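Local coordinates for protein gluconate kinase (PDB 3LL3) that binds ATP and D-xylulose and probably phosphorylates a sugar or sugar acid such as xylulose or gluconate, as a member of the FGGY carbohydrate kinase family, at residues A[418-423]-A[461-466]; A[326-331]-A[365-370]; A[333-338]-A[472-477]. All blocks are in the same frame, centred on the assembly; numbering follows the deposited sequence.

Contact 1 (A[418-423]-A[461-466])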
ATOM      1  N   ASN A 418     -16.703   2.920  18.609  1.00 24.12           N
ATOM      2  CA  ASN A 418     -18.009   2.442  19.081  1.00 25.12           C
ATOM      3  C   ASN A 418     -18.268   2.813  20.544  1.00 28.96           C
ATOM      4  O   ASN A 418     -18.824   2.018  21.308  1.00 28.96           O
ATOM      5  CB  ASN A 418     -18.175   0.933  18.917  1.00 26.26           C
ATOM      6  CG  ASN A 418     -19.653   0.512  18.875  1.00 32.60           C
ATOM      7  OD1 ASN A 418     -20.537   1.345  18.659  1.00 29.00           O
ATOM      8  ND2 ASN A 418     -19.918  -0.774  19.077  1.00 33.13           N
ATOM      9  N   VAL A 419     -17.823   4.005  20.925  1.00 26.98           N
ATOM     10  CA  VAL A 419     -18.170   4.609  22.203  1.00 29.96           C
ATOM     11  C   VAL A 419     -18.403   6.105  21.921  1.00 29.59           C
ATOM     12  O   VAL A 419     -17.904   6.640  20.919  1.00 27.94           O
ATOM     13  CB  VAL A 419     -17.066   4.384  23.292  1.00 30.88           C
ATOM     14  CG1 VAL A 419     -16.599   2.938  23.332  1.00 31.30           C
ATOM     15  CG2 VAL A 419     -15.892   5.262  23.047  1.00 32.40           C
ATOM     16  N   PRO A 420     -19.189   6.783  22.766  1.00 28.91           N
ATOM     17  CA  PRO A 420     -19.416   8.199  22.464  1.00 27.04           C
ATOM     18  C   PRO A 420     -18.125   9.017  22.544  1.00 29.60           C
ATOM     19  O   PRO A 420     -17.269   8.763  23.404  1.00 26.46           O
ATOM     20  CB  PRO A 420     -20.403   8.636  23.550  1.00 27.33           C
ATOM     21  CG  PRO A 420     -21.045   7.361  24.021  1.00 30.92           C
ATOM     22  CD  PRO A 420     -19.969   6.334  23.931  1.00 31.23           C
ATOM     23  N   ILE A 421     -17.998   9.988  21.644  1.00 26.98           N
ATOM     24  CA  ILE A 421     -16.869  10.903  21.629  1.00 25.48           C
ATOM     25  C   ILE A 421     -17.333  12.232  22.234  1.00 26.11           C
ATOM     26  O   ILE A 421     -18.323  12.824  21.776  1.00 24.91           O
ATOM     27  CB  ILE A 421     -16.361  11.126  20.179  1.00 24.95           C
ATOM     28  CG1 ILE A 421     -15.835   9.811  19.569  1.00 21.91           C
ATOM     29  CG2 ILE A 421     -15.362  12.282  20.120  1.00 22.92           C
ATOM     30  CD1 ILE A 421     -14.508   9.373  20.114  1.00 26.07           C
ATOM     31  N   VAL A 422     -16.646  12.673  23.284  1.00 21.30           N
ATOM     32  CA  VAL A 422     -16.951  13.943  23.932  1.00 23.63           C
ATOM     33  C   VAL A 422     -15.864  14.968  23.675  1.00 24.93           C
ATOM     34  O   VAL A 422     -14.721  14.780  24.090  1.00 24.82           O
ATOM     35  CB  VAL A 422     -17.102  13.774  25.453  1.00 23.26           C
ATOM     36  CG1 VAL A 422     -17.470  15.098  26.091  1.00 24.46           C
ATOM     37  CG2 VAL A 422     -18.118  12.695  25.765  1.00 23.60           C
ATOM     38  N   THR A 423     -16.213  16.056  22.999  1.00 23.87           N
ATOM     39  CA  THR A 423     -15.246  17.107  22.731  1.00 26.85           C
ATOM     40  C   THR A 423     -15.297  18.101  23.878  1.00 29.25           C
ATOM     41  O   THR A 423     -16.291  18.169  24.597  1.00 28.60           O
ATOM     42  CB  THR A 423     -15.501  17.805  21.385  1.00 28.04           C
ATOM     43  OG1 THR A 423     -16.881  18.188  21.305  1.00 30.26           O
ATOM     44  CG2 THR A 423     -15.183  16.866  20.246  1.00 28.98           C
ATOM     45  N   TYR A 461     -20.682  12.975  20.414  1.00 23.42           N
ATOM     46  CA  TYR A 461     -20.963  12.267  19.171  1.00 26.58           C
ATOM     47  C   TYR A 461     -21.219  10.799  19.479  1.00 27.03           C
ATOM     48  O   TYR A 461     -20.312  10.108  19.936  1.00 27.22           O
ATOM     49  CB  TYR A 461     -19.769  12.406  18.220  1.00 25.16           C
ATOM     50  CG  TYR A 461     -19.481  13.845  17.853  1.00 26.23           C
ATOM     51  CD1 TYR A 461     -19.927  14.380  16.651  1.00 25.84           C
ATOM     52  CD2 TYR A 461     -18.782  14.673  18.716  1.00 26.19           C
ATOM     53  CE1 TYR A 461     -19.674  15.686  16.315  1.00 26.22           C
ATOM     54  CE2 TYR A 461     -18.527  15.982  18.390  1.00 27.24           C
ATOM     55  CZ  TYR A 461     -18.978  16.490  17.186  1.00 28.09           C
ATOM     56  OH  TYR A 461     -18.734  17.815  16.859  1.00 29.96           O
ATOM     57  N   PHE A 462     -22.445  10.321  19.246  1.00 23.55           N
ATOM     58  CA  PHE A 462     -22.741   8.909  19.479  1.00 26.89           C
ATOM     59  C   PHE A 462     -22.456   8.071  18.242  1.00 27.78           C
ATOM     60  O   PHE A 462     -22.638   8.542  17.123  1.00 28.14           O
ATOM     61  CB  PHE A 462     -24.189   8.709  19.918  1.00 26.61           C
ATOM     62  CG  PHE A 462     -24.544   9.463  21.165  1.00 28.01           C
ATOM     63  CD1 PHE A 462     -25.031  10.764  21.087  1.00 27.70           C
ATOM     64  CD2 PHE A 462     -24.374   8.882  22.413  1.00 28.79           C
ATOM     65  CE1 PHE A 462     -25.341  11.489  22.254  1.00 31.95           C
ATOM     66  CE2 PHE A 462     -24.697   9.596  23.582  1.00 30.34           C
ATOM     67  CZ  PHE A 462     -25.182  10.906  23.489  1.00 29.39           C
ATOM     68  N   PRO A 463     -22.000   6.824  18.441  1.00 29.16           N
ATOM     69  CA  PRO A 463     -21.743   5.912  17.317  1.00 27.20           C
ATOM     70  C   PRO A 463     -23.006   5.738  16.480  1.00 31.57           C
ATOM     71  O   PRO A 463     -24.078   5.531  17.034  1.00 31.68           O
ATOM     72  CB  PRO A 463     -21.383   4.596  18.006  1.00 27.80           C
ATOM     73  CG  PRO A 463     -20.852   5.033  19.368  1.00 30.42           C
ATOM     74  CD  PRO A 463     -21.715   6.198  19.742  1.00 27.80           C
ATOM     75  N   ASN A 464     -22.880   5.878  15.167  1.00 30.29           N
ATOM     76  CA  ASN A 464     -23.938   5.506  14.240  1.00 30.93           C
ATOM     77  C   ASN A 464     -23.852   3.981  14.045  1.00 32.80           C
ATOM     78  O   ASN A 464     -22.822   3.455  13.603  1.00 30.98           O
ATOM     79  CB  ASN A 464     -23.769   6.295  12.936  1.00 31.83           C
ATOM     80  CG  ASN A 464     -24.699   5.832  11.842  1.00 37.50           C
ATOM     81  OD1 ASN A 464     -24.624   4.688  11.388  1.00 37.36           O
ATOM     82  ND2 ASN A 464     -25.569   6.734  11.382  1.00 40.97           N
ATOM     83  N   PRO A 465     -24.917   3.261  14.434  1.00 31.63           N
ATOM     84  CA  PRO A 465     -24.947   1.790  14.480  1.00 33.30           C
ATOM     85  C   PRO A 465     -24.581   1.134  13.147  1.00 33.68           C
ATOM     86  O   PRO A 465     -23.871   0.121  13.133  1.00 31.61           O
ATOM     87  CB  PRO A 465     -26.413   1.478  14.803  1.00 36.57           C
ATOM     88  CG  PRO A 465     -26.926   2.703  15.466  1.00 37.26           C
ATOM     89  CD  PRO A 465     -26.202   3.858  14.838  1.00 34.43           C
ATOM     90  N   LYS A 466     -25.086   1.697  12.050  1.00 30.54           N
ATOM     91  CA  LYS A 466     -24.830   1.150  10.724  1.00 33.99           C
ATOM     92  C   LYS A 466     -23.336   1.205  10.377  1.00 31.57           C
ATOM     93  O   LYS A 466     -22.726   0.175  10.124  1.00 30.54           O
ATOM     94  CB  LYS A 466     -25.672   1.891   9.686  1.00 37.87           C
ATOM     95  CG  LYS A 466     -26.061   1.047   8.503  1.00 43.09           C
ATOM     96  CD  LYS A 466     -27.098   1.755   7.651  1.00 47.35           C
ATOM     97  CE  LYS A 466     -27.672   0.812   6.601  1.00 54.18           C
ATOM     98  NZ  LYS A 466     -28.228  -0.432   7.225  1.00 55.44           N
TER

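Contact 2 (A[326-331]-A[365-370])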
ATOM      1  N   THR A 326     -16.827  11.748   0.103  1.00 30.41           N
ATOM      2  CA  THR A 326     -17.549  11.182  -1.036  1.00 30.60           C
ATOM      3  C   THR A 326     -17.296   9.689  -1.239  1.00 32.72           C
ATOM      4  O   THR A 326     -17.923   9.072  -2.091  1.00 31.85           O
ATOM      5  CB  THR A 326     -17.300  11.941  -2.353  1.00 32.05           C
ATOM      6  OG1 THR A 326     -15.932  11.809  -2.744  1.00 33.63           O
ATOM      7  CG2 THR A 326     -17.644  13.409  -2.210  1.00 30.95           C
ATOM      8  N   ALA A 327     -16.383   9.094  -0.468  1.00 28.94           N
ATOM      9  CA  ALA A 327     -16.211   7.641  -0.536  1.00 26.30           C
ATOM     10  C   ALA A 327     -17.074   6.989   0.533  1.00 27.74           C
ATOM     11  O   ALA A 327     -17.368   7.616   1.544  1.00 28.66           O
ATOM     12  CB  ALA A 327     -14.739   7.260  -0.345  1.00 27.11           C
ATOM     13  N   PRO A 328     -17.494   5.732   0.326  1.00 26.82           N
ATOM     14  CA  PRO A 328     -18.305   5.114   1.379  1.00 27.74           C
ATOM     15  C   PRO A 328     -17.460   4.771   2.599  1.00 29.32           C
ATOM     16  O   PRO A 328     -16.248   4.584   2.478  1.00 28.06           O
ATOM     17  CB  PRO A 328     -18.812   3.826   0.726  1.00 26.76           C
ATOM     18  CG  PRO A 328     -17.755   3.496  -0.307  1.00 28.53           C
ATOM     19  CD  PRO A 328     -17.242   4.820  -0.805  1.00 28.50           C
ATOM     20  N   ALA A 329     -18.103   4.711   3.761  1.00 28.61           N
ATOM     21  CA  ALA A 329     -17.470   4.244   4.976  1.00 27.70           C
ATOM     22  C   ALA A 329     -16.787   2.908   4.703  1.00 27.10           C
ATOM     23  O   ALA A 329     -17.416   1.966   4.217  1.00 26.86           O
ATOM     24  CB  ALA A 329     -18.523   4.089   6.079  1.00 30.15           C
ATOM     25  N   GLY A 330     -15.496   2.830   5.012  1.00 26.24           N
ATOM     26  CA  GLY A 330     -14.745   1.603   4.837  1.00 25.25           C
ATOM     27  C   GLY A 330     -13.892   1.662   3.585  1.00 24.63           C
ATOM     28  O   GLY A 330     -13.089   0.765   3.339  1.00 25.38           O
ATOM     29  N   SER A 331     -14.077   2.717   2.796  1.00 22.80           N
ATOM     30  CA  SER A 331     -13.295   2.964   1.581  1.00 25.99           C
ATOM     31  C   SER A 331     -13.239   1.761   0.624  1.00 27.69           C
ATOM     32  O   SER A 331     -12.209   1.508  -0.015  1.00 26.70           O
ATOM     33  CB  SER A 331     -11.869   3.411   1.935  1.00 24.49           C
ATOM     34  OG  SER A 331     -11.856   4.541   2.804  1.00 26.36           O
ATOM     35  N   LYS A 365      -9.535   8.630  -6.103  1.00 27.36           N
ATOM     36  CA  LYS A 365      -8.998   9.539  -5.090  1.00 26.18           C
ATOM     37  C   LYS A 365      -9.792   9.549  -3.774  1.00 27.26           C
ATOM     38  O   LYS A 365      -9.203   9.534  -2.699  1.00 26.90           O
ATOM     39  CB  LYS A 365      -8.845  10.962  -5.626  1.00 30.78           C
ATOM     40  CG  LYS A 365      -8.050  11.894  -4.686  1.00 34.11           C
ATOM     41  CD  LYS A 365      -6.573  11.911  -5.051  1.00 35.55           C
ATOM     42  CE  LYS A 365      -6.395  12.692  -6.358  1.00 38.51           C
ATOM     43  NZ  LYS A 365      -4.972  12.846  -6.751  1.00 37.17           N
ATOM     44  N   PRO A 366     -11.126   9.590  -3.847  1.00 28.99           N
ATOM     45  CA  PRO A 366     -11.850   9.649  -2.569  1.00 30.08           C
ATOM     46  C   PRO A 366     -11.590   8.437  -1.683  1.00 26.89           C
ATOM     47  O   PRO A 366     -11.460   8.605  -0.481  1.00 26.29           O
ATOM     48  CB  PRO A 366     -13.313   9.700  -3.016  1.00 29.60           C
ATOM     49  CG  PRO A 366     -13.245  10.453  -4.308  1.00 31.83           C
ATOM     50  CD  PRO A 366     -12.014   9.897  -4.982  1.00 29.82           C
ATOM     51  N   GLU A 367     -11.538   7.243  -2.265  1.00 26.13           N
ATOM     52  CA  GLU A 367     -11.228   6.031  -1.511  1.00 25.42           C
ATOM     53  C   GLU A 367      -9.843   6.093  -0.849  1.00 25.94           C
ATOM     54  O   GLU A 367      -9.677   5.634   0.278  1.00 25.49           O
ATOM     55  CB  GLU A 367     -11.299   4.794  -2.415  1.00 27.79           C
ATOM     56  CG  GLU A 367     -12.717   4.281  -2.715  1.00 25.85           C
ATOM     57  CD  GLU A 367     -13.521   5.220  -3.605  1.00 28.99           C
ATOM     58  OE1 GLU A 367     -12.937   5.958  -4.433  1.00 28.53           O
ATOM     59  OE2 GLU A 367     -14.751   5.214  -3.471  1.00 29.52           O
HETATM   60  N   MSE A 368      -8.849   6.644  -1.542  1.00 24.53           N
HETATM   61  CA  MSE A 368      -7.518   6.737  -0.944  1.00 25.96           C
HETATM   62  C   MSE A 368      -7.481   7.772   0.151  1.00 25.16           C
HETATM   63  O   MSE A 368      -6.885   7.529   1.190  1.00 23.04           O
HETATM   64  CB  MSE A 368      -6.437   7.011  -1.976  1.00 24.17           C
HETATM   65  CG  MSE A 368      -6.369   5.857  -3.001  1.00 30.75           C
HETATM   66 SE   MSE A 368      -4.893   6.056  -4.234  1.00 45.16          SE
HETATM   67  CE  MSE A 368      -3.399   5.550  -3.047  1.00 25.40           C
ATOM     68  N   ALA A 369      -8.138   8.911  -0.084  1.00 26.01           N
ATOM     69  CA  ALA A 369      -8.213   9.983   0.904  1.00 27.26           C
ATOM     70  C   ALA A 369      -8.865   9.472   2.170  1.00 25.34           C
ATOM     71  O   ALA A 369      -8.359   9.685   3.266  1.00 25.93           O
ATOM     72  CB  ALA A 369      -9.005  11.185   0.356  1.00 29.37           C
ATOM     73  N   ARG A 370      -9.998   8.796   2.015  1.00 25.53           N
ATOM     74  CA  ARG A 370     -10.726   8.329   3.176  1.00 25.51           C
ATOM     75  C   ARG A 370      -9.988   7.208   3.898  1.00 23.64           C
ATOM     76  O   ARG A 370     -10.028   7.133   5.120  1.00 22.26           O
ATOM     77  CB  ARG A 370     -12.159   7.898   2.837  1.00 22.74           C
ATOM     78  CG  ARG A 370     -12.951   7.724   4.109  1.00 26.34           C
ATOM     79  CD  ARG A 370     -14.158   6.844   3.993  1.00 26.07           C
ATOM     80  NE  ARG A 370     -15.349   7.632   3.841  1.00 33.03           N
ATOM     81  CZ  ARG A 370     -16.309   7.762   4.752  1.00 31.94           C
ATOM     82  NH1 ARG A 370     -16.267   7.131   5.913  1.00 30.49           N
ATOM     83  NH2 ARG A 370     -17.331   8.523   4.466  1.00 28.32           N
TER

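Contact 3 (A[333-338]-A[472-477])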
ATOM      1  N   ASN A 333     -13.032  -1.261   1.401  1.00 27.18           N
ATOM      2  CA  ASN A 333     -12.092  -2.228   1.921  1.00 26.94           C
ATOM      3  C   ASN A 333     -10.639  -1.890   1.638  1.00 28.03           C
ATOM      4  O   ASN A 333      -9.773  -2.757   1.733  1.00 30.83           O
ATOM      5  CB  ASN A 333     -12.408  -3.626   1.386  1.00 31.17           C
ATOM      6  CG  ASN A 333     -13.502  -4.313   2.166  1.00 38.92           C
ATOM      7  OD1 ASN A 333     -13.936  -3.831   3.226  1.00 35.31           O
ATOM      8  ND2 ASN A 333     -13.961  -5.450   1.652  1.00 39.95           N
ATOM      9  N   LEU A 334     -10.354  -0.644   1.296  1.00 26.34           N
ATOM     10  CA  LEU A 334      -8.966  -0.255   1.145  1.00 25.33           C
ATOM     11  C   LEU A 334      -8.349  -0.045   2.537  1.00 26.06           C
ATOM     12  O   LEU A 334      -8.902   0.674   3.358  1.00 23.77           O
ATOM     13  CB  LEU A 334      -8.853   0.999   0.282  1.00 24.32           C
ATOM     14  CG  LEU A 334      -7.433   1.543   0.104  1.00 26.18           C
ATOM     15  CD1 LEU A 334      -6.534   0.495  -0.569  1.00 25.25           C
ATOM     16  CD2 LEU A 334      -7.466   2.833  -0.684  1.00 23.46           C
ATOM     17  N   ILE A 335      -7.214  -0.688   2.802  1.00 24.24           N
ATOM     18  CA  ILE A 335      -6.504  -0.521   4.065  1.00 22.83           C
ATOM     19  C   ILE A 335      -5.301   0.422   3.929  1.00 24.85           C
ATOM     20  O   ILE A 335      -4.486   0.281   3.005  1.00 22.19           O
ATOM     21  CB  ILE A 335      -6.003  -1.865   4.618  1.00 24.16           C
ATOM     22  CG1 ILE A 335      -7.186  -2.745   5.027  1.00 24.99           C
ATOM     23  CG2 ILE A 335      -5.040  -1.633   5.812  1.00 22.45           C
ATOM     24  CD1 ILE A 335      -8.166  -2.055   5.961  1.00 24.18           C
ATOM     25  N   PHE A 336      -5.199   1.377   4.851  1.00 22.03           N
ATOM     26  CA  PHE A 336      -4.037   2.246   4.949  1.00 19.95           C
ATOM     27  C   PHE A 336      -3.375   2.037   6.301  1.00 23.83           C
ATOM     28  O   PHE A 336      -3.952   2.399   7.335  1.00 19.39           O
ATOM     29  CB  PHE A 336      -4.421   3.718   4.789  1.00 19.61           C
ATOM     30  CG  PHE A 336      -3.249   4.668   4.882  1.00 19.43           C
ATOM     31  CD1 PHE A 336      -2.304   4.745   3.861  1.00 20.59           C
ATOM     32  CD2 PHE A 336      -3.093   5.496   5.981  1.00 20.18           C
ATOM     33  CE1 PHE A 336      -1.226   5.632   3.943  1.00 19.33           C
ATOM     34  CE2 PHE A 336      -2.027   6.374   6.072  1.00 20.09           C
ATOM     35  CZ  PHE A 336      -1.090   6.445   5.063  1.00 22.15           C
ATOM     36  N   LEU A 337      -2.185   1.437   6.302  1.00 18.66           N
ATOM     37  CA  LEU A 337      -1.390   1.382   7.533  1.00 21.16           C
ATOM     38  C   LEU A 337      -0.611   2.699   7.626  1.00 21.93           C
ATOM     39  O   LEU A 337       0.179   3.016   6.744  1.00 20.45           O
ATOM     40  CB  LEU A 337      -0.447   0.170   7.544  1.00 18.49           C
ATOM     41  CG  LEU A 337      -1.061  -1.229   7.364  1.00 23.10           C
ATOM     42  CD1 LEU A 337       0.010  -2.338   7.380  1.00 21.28           C
ATOM     43  CD2 LEU A 337      -2.104  -1.490   8.438  1.00 21.89           C
ATOM     44  N   PRO A 338      -0.850   3.483   8.690  1.00 21.89           N
ATOM     45  CA  PRO A 338      -0.384   4.880   8.734  1.00 21.49           C
ATOM     46  C   PRO A 338       1.056   5.084   9.205  1.00 21.12           C
ATOM     47  O   PRO A 338       1.433   6.224   9.481  1.00 22.39           O
ATOM     48  CB  PRO A 338      -1.317   5.535   9.757  1.00 22.53           C
ATOM     49  CG  PRO A 338      -1.881   4.420  10.568  1.00 22.53           C
ATOM     50  CD  PRO A 338      -1.636   3.108   9.876  1.00 21.74           C
ATOM     51  N   GLN A 472     -16.640  -2.373  12.396  1.00 29.62           N
ATOM     52  CA  GLN A 472     -16.402  -3.531  13.245  1.00 32.57           C
ATOM     53  C   GLN A 472     -15.999  -4.738  12.409  1.00 30.64           C
ATOM     54  O   GLN A 472     -15.203  -5.581  12.846  1.00 32.75           O
ATOM     55  CB  GLN A 472     -17.651  -3.837  14.066  1.00 34.18           C
ATOM     56  CG  GLN A 472     -17.428  -4.778  15.221  1.00 40.67           C
ATOM     57  CD  GLN A 472     -18.467  -4.589  16.321  1.00 49.09           C
ATOM     58  OE1 GLN A 472     -19.158  -3.563  16.377  1.00 51.30           O
ATOM     59  NE2 GLN A 472     -18.579  -5.580  17.204  1.00 54.95           N
ATOM     60  N   LYS A 473     -16.553  -4.825  11.201  1.00 29.63           N
ATOM     61  CA  LYS A 473     -16.191  -5.895  10.300  1.00 29.91           C
ATOM     62  C   LYS A 473     -14.861  -5.606   9.600  1.00 32.35           C
ATOM     63  O   LYS A 473     -14.098  -6.521   9.290  1.00 32.66           O
ATOM     64  CB  LYS A 473     -17.316  -6.175   9.287  1.00 34.54           C
ATOM     65  CG  LYS A 473     -16.904  -7.149   8.197  1.00 41.91           C
ATOM     66  CD  LYS A 473     -18.085  -7.635   7.353  1.00 50.82           C
ATOM     67  CE  LYS A 473     -17.708  -8.878   6.544  1.00 54.62           C
ATOM     68  NZ  LYS A 473     -18.904  -9.518   5.939  1.00 59.28           N
ATOM     69  N   LEU A 474     -14.564  -4.330   9.380  1.00 30.52           N
ATOM     70  CA  LEU A 474     -13.356  -3.957   8.645  1.00 28.61           C
ATOM     71  C   LEU A 474     -12.079  -3.926   9.501  1.00 29.78           C
ATOM     72  O   LEU A 474     -10.983  -4.151   8.981  1.00 26.89           O
ATOM     73  CB  LEU A 474     -13.550  -2.619   7.937  1.00 28.34           C
ATOM     74  CG  LEU A 474     -12.343  -2.093   7.154  1.00 28.69           C
ATOM     75  CD1 LEU A 474     -11.960  -3.065   6.021  1.00 26.94           C
ATOM     76  CD2 LEU A 474     -12.666  -0.698   6.611  1.00 28.93           C
ATOM     77  N   PHE A 475     -12.211  -3.652  10.801  1.00 27.16           N
ATOM     78  CA  PHE A 475     -11.040  -3.628  11.680  1.00 27.64           C
ATOM     79  C   PHE A 475     -10.219  -4.930  11.685  1.00 28.97           C
ATOM     80  O   PHE A 475      -8.980  -4.889  11.693  1.00 26.27           O
ATOM     81  CB  PHE A 475     -11.415  -3.206  13.122  1.00 27.80           C
ATOM     82  CG  PHE A 475     -10.218  -3.025  14.034  1.00 29.08           C
ATOM     83  CD1 PHE A 475      -9.174  -2.171  13.682  1.00 26.73           C
ATOM     84  CD2 PHE A 475     -10.142  -3.699  15.247  1.00 29.99           C
ATOM     85  CE1 PHE A 475      -8.061  -2.000  14.518  1.00 26.83           C
ATOM     86  CE2 PHE A 475      -9.039  -3.540  16.085  1.00 30.06           C
ATOM     87  CZ  PHE A 475      -7.994  -2.685  15.718  1.00 28.76           C
ATOM     88  N   PRO A 476     -10.893  -6.090  11.698  1.00 28.84           N
ATOM     89  CA  PRO A 476     -10.105  -7.327  11.639  1.00 28.82           C
ATOM     90  C   PRO A 476      -9.255  -7.415  10.366  1.00 28.81           C
ATOM     91  O   PRO A 476      -8.164  -7.957  10.417  1.00 30.23           O
ATOM     92  CB  PRO A 476     -11.183  -8.423  11.634  1.00 28.33           C
ATOM     93  CG  PRO A 476     -12.316  -7.810  12.425  1.00 30.21           C
ATOM     94  CD  PRO A 476     -12.316  -6.350  11.995  1.00 29.62           C
ATOM     95  N   LEU A 477      -9.751  -6.908   9.244  1.00 27.46           N
ATOM     96  CA  LEU A 477      -8.961  -6.908   8.013  1.00 26.46           C
ATOM     97  C   LEU A 477      -7.754  -5.969   8.154  1.00 27.58           C
ATOM     98  O   LEU A 477      -6.661  -6.291   7.702  1.00 27.28           O
ATOM     99  CB  LEU A 477      -9.819  -6.493   6.817  1.00 27.20           C
ATOM    100  CG  LEU A 477      -9.109  -6.328   5.468  1.00 28.82           C
ATOM    101  CD1 LEU A 477      -8.403  -7.603   5.060  1.00 29.83           C
ATOM    102  CD2 LEU A 477     -10.110  -5.893   4.401  1.00 29.16           C
TER

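Contact 1 (A[418-423]-A[461-466])
Y461 pairs with I421 through two backbone hydrogen bonds. I421 N gives its hydrogen to Y461 O at 2.9 Å. Y461 N returns one to I421 O at 2.7 Å, and this donor lies in the carbonyl plane. The two residues form an antiparallel hydrogen-bonded pair, with both CB atoms on the same face of the sheet.

Y461 CB lies 4.1 Å from I421 CB. With chi1 at -61°, Y461 CG is turned away from its own carbonyl carbon, and the ring beyond it passes I421 O on the way to T423. Y461 CD2 comes 3.6 Å from I421 O, which sits at the ring edge, in plane. Further out, Y461 CE2 meets T423 CG2 at 3.9 Å and has T423 OG1 close by. At the tip, OH hydrogen-bonds to D407 and R410 of helix 407-417. T423 OG1 itself bonds to K459 O.

The pair joins strand 457-461, outermost in its sheet within this chain, to strand 421-424. This is the seven-stranded mixed sheet of the C-terminal FGGY domain, of the actin-like ATPase clan. I421 packs its side chain against helix 407-417.

Beyond the pair the two segments keep touching through prolines. P420 CA makes a CA-H...O contact with Y461 O at 3.3 Å. The P420 ring crosses F462 obliquely, with P420 CG 4.0 Å from F462 CD2. P463 points toward the other segment, and its CG rests against V419 N. N418 crosses P463 at about a right angle, N418 OD1 lying 3.4 Å from P463 CB. N464, which follows P463, is the N-cap of helix 465-485, its OD1 bonded to E467 N.

Contact 2 (A[326-331]-A[365-370])
R370 reaches segment 326-331 with CG anti to the backbone N (chi1 -167°), and its chain bends at chi3 (-99°). Its guanidinium then lies against the backbone of A327, P328 and A329. A329 N stands 3.6 Å above the R370 guanidinium plane, over its centre. P328 C lies over the same face, nearer the rim. R370 NH1 comes 3.3 Å from A329 CA. A327 O is 3.1 Å from both R370 NE and R370 NH2.

P328 to S331 form a type II beta turn, closed by the bond from S331 N to P328 O. G330 has positive phi (102°), where a side chain would jam against the preceding carbonyl.

E374, one turn further along the helix from R370, forms a salt bridge with R370 NH1 through its OE2, which also accepts a hydrogen bond from G330 N, while its OE1 bonds with S331 OG, so one carboxylate serves both the guanidinium and the turn. S331 OG also packs 3.4 Å from R370 CB.

At the start of the helix the packing is through A327, P366 and E367. A327 CB rests 3.5 Å from P366 O and also touches P366 CB. T326 OG1 lies 3.4 Å from the same P366 CB. E367 bends at chi2 and brings E367 OE2 3.7 Å from P328 CD. The polar ends here have outside partners: T326 OG1 bonds with V323 O, E367 OE2 forms a salt bridge with R332, and E367 OE1 takes a hydrogen bond from Q364 N.

Segment 326-331 lies between helix 317-325 and strand 335-337, and it packs on the first turns of helix 365-388, with A329 touching E467 and Y471 of helix 465-485 and P366 touching V323 of helix 317-325.

Contact 3 (A[333-338]-A[472-477])
The backbones come nearest at N333 and L474, whose CA atoms are 7.1 Å apart. I335 CA and L477 CA are 7.9 Å apart. No hydrogen bond joins the segments. This is strand-on-helix packing in the C-terminal part of the FGGY kinase fold. Strand 335-337 pairs with strand 354-359 in a two-stranded antiparallel sheet, and helix 465-485 packs against strand 335-337. Helix 465-485 kinks at P476, since a proline N carries no hydrogen to bond to the preceding turn.

I335, L474 and L477 all point their CB toward the opposite segment. The two leucines share one shape, with CG anti to the backbone N (chi1 179° in L474 and 175° in L477). I335 meets both through one branch. I335 CG1 meets L477 CG at 4.1 Å, at a slant. I335 CD1 lies 3.9 Å from L474 CD1, and these two side chains slide past each other in opposite directions. The three are buried.

F378 of helix 365-388 also packs on L474. The second subunit comes close here, and its F492 packs on L477.

N333 brings polar atoms to the margin of this apolar group. Its ND2 hydrogen-bonds to O of F492 of the second subunit. N333 O sits 4.1 Å from L477 CD2, and N333 OD1 lies 3.5 Å from L474 CD1.

In the fold
Helix 465-485 is common to contacts 1 and 3. Contact 1 uses the end of strand 457-461 and the residues just before the helix, contact 3 the middle of the helix. Helix 365-388 carries one side of contact 2, and M368 and E367 there touch L334 of contact 3. G330 of contact 2 also packs on L474. Contacts 2 and 3 are thus adjoining packing, about 12 Å apart between centres, and both touch the second subunit. Contact 1 lies about 19 to 20 Å from them between centres, at the sheet edge, partly buried. Its chemistry is backbone pairing and proline packing. Contact 2, also partly buried, relies on arginine and turn. Contact 3 is buried and mainly aliphatic.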